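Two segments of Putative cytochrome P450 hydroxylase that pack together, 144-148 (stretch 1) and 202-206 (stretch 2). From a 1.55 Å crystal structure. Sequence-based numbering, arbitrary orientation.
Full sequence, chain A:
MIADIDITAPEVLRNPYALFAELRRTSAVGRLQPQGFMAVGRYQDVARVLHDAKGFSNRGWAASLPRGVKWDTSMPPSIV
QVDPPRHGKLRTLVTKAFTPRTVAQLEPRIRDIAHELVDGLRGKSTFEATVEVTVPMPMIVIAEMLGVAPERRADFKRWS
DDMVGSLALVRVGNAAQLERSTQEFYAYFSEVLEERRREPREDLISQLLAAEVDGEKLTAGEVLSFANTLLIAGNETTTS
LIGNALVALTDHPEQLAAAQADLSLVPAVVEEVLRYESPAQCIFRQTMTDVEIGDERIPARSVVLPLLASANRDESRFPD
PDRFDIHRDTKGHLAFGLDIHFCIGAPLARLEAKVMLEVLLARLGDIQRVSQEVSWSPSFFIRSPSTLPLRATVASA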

ATOM      1  N   GLU A 144      -0.363 -17.444  -0.980  1.00 17.38           N
ATOM      2  CA  GLU A 144      -0.797 -18.542  -0.095  1.00 20.18           C
ATOM      3  C   GLU A 144      -2.241 -18.306   0.335  1.00 20.67           C
ATOM      4  O   GLU A 144      -3.044 -19.266   0.373  1.00 21.51           O
ATOM      5  CB  GLU A 144       0.157 -18.680   1.086  1.00 24.13           C
ATOM      6  CG  GLU A 144       1.451 -19.285   0.589  1.00 26.63           C
ATOM      7  CD  GLU A 144       2.456 -19.718   1.617  1.00 31.25           C
ATOM      8  OE1 GLU A 144       2.095 -19.784   2.847  1.00 33.29           O
ATOM      9  OE2 GLU A 144       3.611 -19.970   1.175  1.00 32.76           O
ATOM     10  N   MET A 145      -2.589 -17.055   0.649  1.00 18.85           N
ATOM     11  CA  MET A 145      -3.959 -16.745   1.076  1.00 19.19           C
ATOM     12  C   MET A 145      -4.961 -17.048  -0.034  1.00 21.04           C
ATOM     13  O   MET A 145      -6.070 -17.562   0.223  1.00 21.01           O
ATOM     14  CB  MET A 145      -4.096 -15.283   1.477  1.00 20.86           C
ATOM     15  CG  MET A 145      -3.495 -15.022   2.803  1.00 25.16           C
ATOM     16  SD  MET A 145      -3.811 -13.305   3.283  1.00 28.99           S
ATOM     17  CE  MET A 145      -5.577 -13.171   3.093  1.00 30.20           C
ATOM     18  N   LEU A 146      -4.566 -16.788  -1.271  1.00 21.88           N
ATOM     19  CA  LEU A 146      -5.423 -17.087  -2.420  1.00 21.88           C
ATOM     20  C   LEU A 146      -5.388 -18.549  -2.891  1.00 22.89           C
ATOM     21  O   LEU A 146      -6.050 -18.894  -3.875  1.00 25.79           O
ATOM     22  CB  LEU A 146      -4.993 -16.173  -3.563  1.00 21.49           C
ATOM     23  CG  LEU A 146      -5.393 -14.715  -3.402  1.00 20.85           C
ATOM     24  CD1 LEU A 146      -4.670 -13.872  -4.428  1.00 20.49           C
ATOM     25  CD2 LEU A 146      -6.902 -14.532  -3.520  1.00 22.59           C
ATOM     26  N   GLY A 147      -4.610 -19.412  -2.262  1.00 20.44           N
ATOM     27  CA  GLY A 147      -4.618 -20.795  -2.617  1.00 21.68           C
ATOM     28  C   GLY A 147      -3.938 -21.092  -3.945  1.00 21.45           C
ATOM     29  O   GLY A 147      -4.307 -22.053  -4.620  1.00 24.76           O
ATOM     30  N   VAL A 148      -2.921 -20.312  -4.318  1.00 20.03           N
ATOM     31  CA  VAL A 148      -2.194 -20.543  -5.589  1.00 19.86           C
ATOM     32  C   VAL A 148      -1.453 -21.889  -5.507  1.00 19.53           C
ATOM     33  O   VAL A 148      -0.818 -22.156  -4.533  1.00 22.24           O
ATOM     34  CB  VAL A 148      -1.220 -19.390  -5.880  1.00 20.22           C
ATOM     35  CG1 VAL A 148      -0.349 -19.689  -7.084  1.00 19.84           C
ATOM     36  CG2 VAL A 148      -1.933 -18.070  -6.107  1.00 20.48           C
ATOM     37  N   GLU A 202      -9.617 -23.860   2.410  1.00 29.73           N
ATOM     38  CA  GLU A 202      -9.594 -22.823   3.451  1.00 29.08           C
ATOM     39  C   GLU A 202      -9.128 -21.469   2.879  1.00 30.48           C
ATOM     40  O   GLU A 202      -9.069 -20.474   3.606  1.00 33.89           O
ATOM     41  CB  GLU A 202      -8.706 -23.270   4.614  1.00 34.06           C
ATOM     42  CG  GLU A 202      -9.308 -24.386   5.470  1.00 38.10           C
ATOM     43  N   ASP A 203      -8.901 -21.414   1.568  1.00 25.74           N
ATOM     44  CA  ASP A 203      -8.290 -20.267   0.897  1.00 23.81           C
ATOM     45  C   ASP A 203      -9.337 -19.174   0.661  1.00 24.34           C
ATOM     46  O   ASP A 203     -10.584 -19.374   0.767  1.00 21.13           O
ATOM     47  CB  ASP A 203      -7.764 -20.678  -0.481  1.00 25.74           C
ATOM     48  CG  ASP A 203      -8.911 -21.109  -1.377  1.00 22.86           C
ATOM     49  OD1 ASP A 203      -9.364 -22.258  -1.228  1.00 32.03           O
ATOM     50  OD2 ASP A 203      -9.382 -20.298  -2.176  1.00 29.39           O
ATOM     51  N   LEU A 204      -8.839 -18.006   0.269  1.00 21.67           N
ATOM     52  CA  LEU A 204      -9.664 -16.830   0.100  1.00 22.65           C
ATOM     53  C   LEU A 204     -10.657 -16.986  -1.056  1.00 19.64           C
ATOM     54  O   LEU A 204     -11.790 -16.432  -1.006  1.00 22.19           O
ATOM     55  CB  LEU A 204      -8.730 -15.655  -0.187  1.00 24.39           C
ATOM     56  CG  LEU A 204      -8.866 -14.388   0.619  1.00 30.12           C
ATOM     57  CD1 LEU A 204      -9.194 -14.617   2.081  1.00 28.91           C
ATOM     58  CD2 LEU A 204      -7.583 -13.590   0.446  1.00 28.96           C
ATOM     59  N   ILE A 205     -10.285 -17.694  -2.113  1.00 20.31           N
ATOM     60  CA  ILE A 205     -11.247 -17.863  -3.230  1.00 21.23           C
ATOM     61  C   ILE A 205     -12.460 -18.650  -2.724  1.00 21.99           C
ATOM     62  O   ILE A 205     -13.596 -18.268  -3.000  1.00 22.87           O
ATOM     63  CB  ILE A 205     -10.641 -18.511  -4.478  1.00 21.39           C
ATOM     64  CG1 ILE A 205      -9.460 -17.692  -5.011  1.00 23.06           C
ATOM     65  CG2 ILE A 205     -11.744 -18.704  -5.528  1.00 21.28           C
ATOM     66  CD1 ILE A 205      -9.851 -16.357  -5.641  1.00 22.53           C
ATOM     67  N   SER A 206     -12.195 -19.727  -1.991  1.00 22.11           N
ATOM     68  CA  SER A 206     -13.263 -20.562  -1.405  1.00 22.07           C
ATOM     69  C   SER A 206     -14.148 -19.721  -0.489  1.00 23.03           C
ATOM     70  O   SER A 206     -15.386 -19.823  -0.560  1.00 23.68           O
ATOM     71  CB  SER A 206     -12.717 -21.720  -0.640  1.00 22.15           C
ATOM     72  OG  SER A 206     -12.012 -22.604  -1.492  1.00 23.19           O
TER

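What does the start of stretch 2 bring to the contact? Glu-202 makes no contact with stretch 1, and the interaction begins at Asp-203. The CA-to-CB bond of Asp-203 points toward stretch 1, and Asp-203 CB lies 3.8 Å from Gly-147 CA. Gly-147 leaves the helical path at the end of its helix with a positive phi of 73°, a conformation that favours glycine, and its N donates to Glu-144 O at 3.1 Å in a Schellman motif. An ideal CB on Gly-147 would sit 2.8 Å from Asp-203 CB, a clash, so the missing side chain leaves the room that Asp-203 CB occupies.

What does the Asp-203 carboxylate do? It caps its own helix. As the N-cap residue, it accepts from Ser-206 N through OD2 at 2.9 Å, while Ser-206 OG donates to Asp-203 OD1 at 2.7 Å. The cap thus serves a backbone NH, that of Ser-206, which the first turn of a helix leaves without a carbonyl partner.

Where are the two stretches tied together? Leu-204 N donates to Met-145 O at 2.8 Å, with a nearly straight N-H...O angle of 163°, in the only hydrogen bond between them. It links one helix's beginning to the other's last turn. The Leu-204 side chain adds apolar contact: its CD2 lies a tight 3.3 Å from Met-145 CE, and its CB is 4.0 Å from Leu-146 CD2.

How does the contact finish? Ile-205 extends the apolar patch, placing CD1 4.1 Å from Leu-146 CD2; its CG1 also packs 3.8 Å from the carbonyl Leu-146 O. Although the CA-to-CB bond of Leu-146 points away from stretch 2, the end of its side chain comes nearer and meets both Leu-204 and Ile-205. Ser-206 stays out of reach of stretch 1.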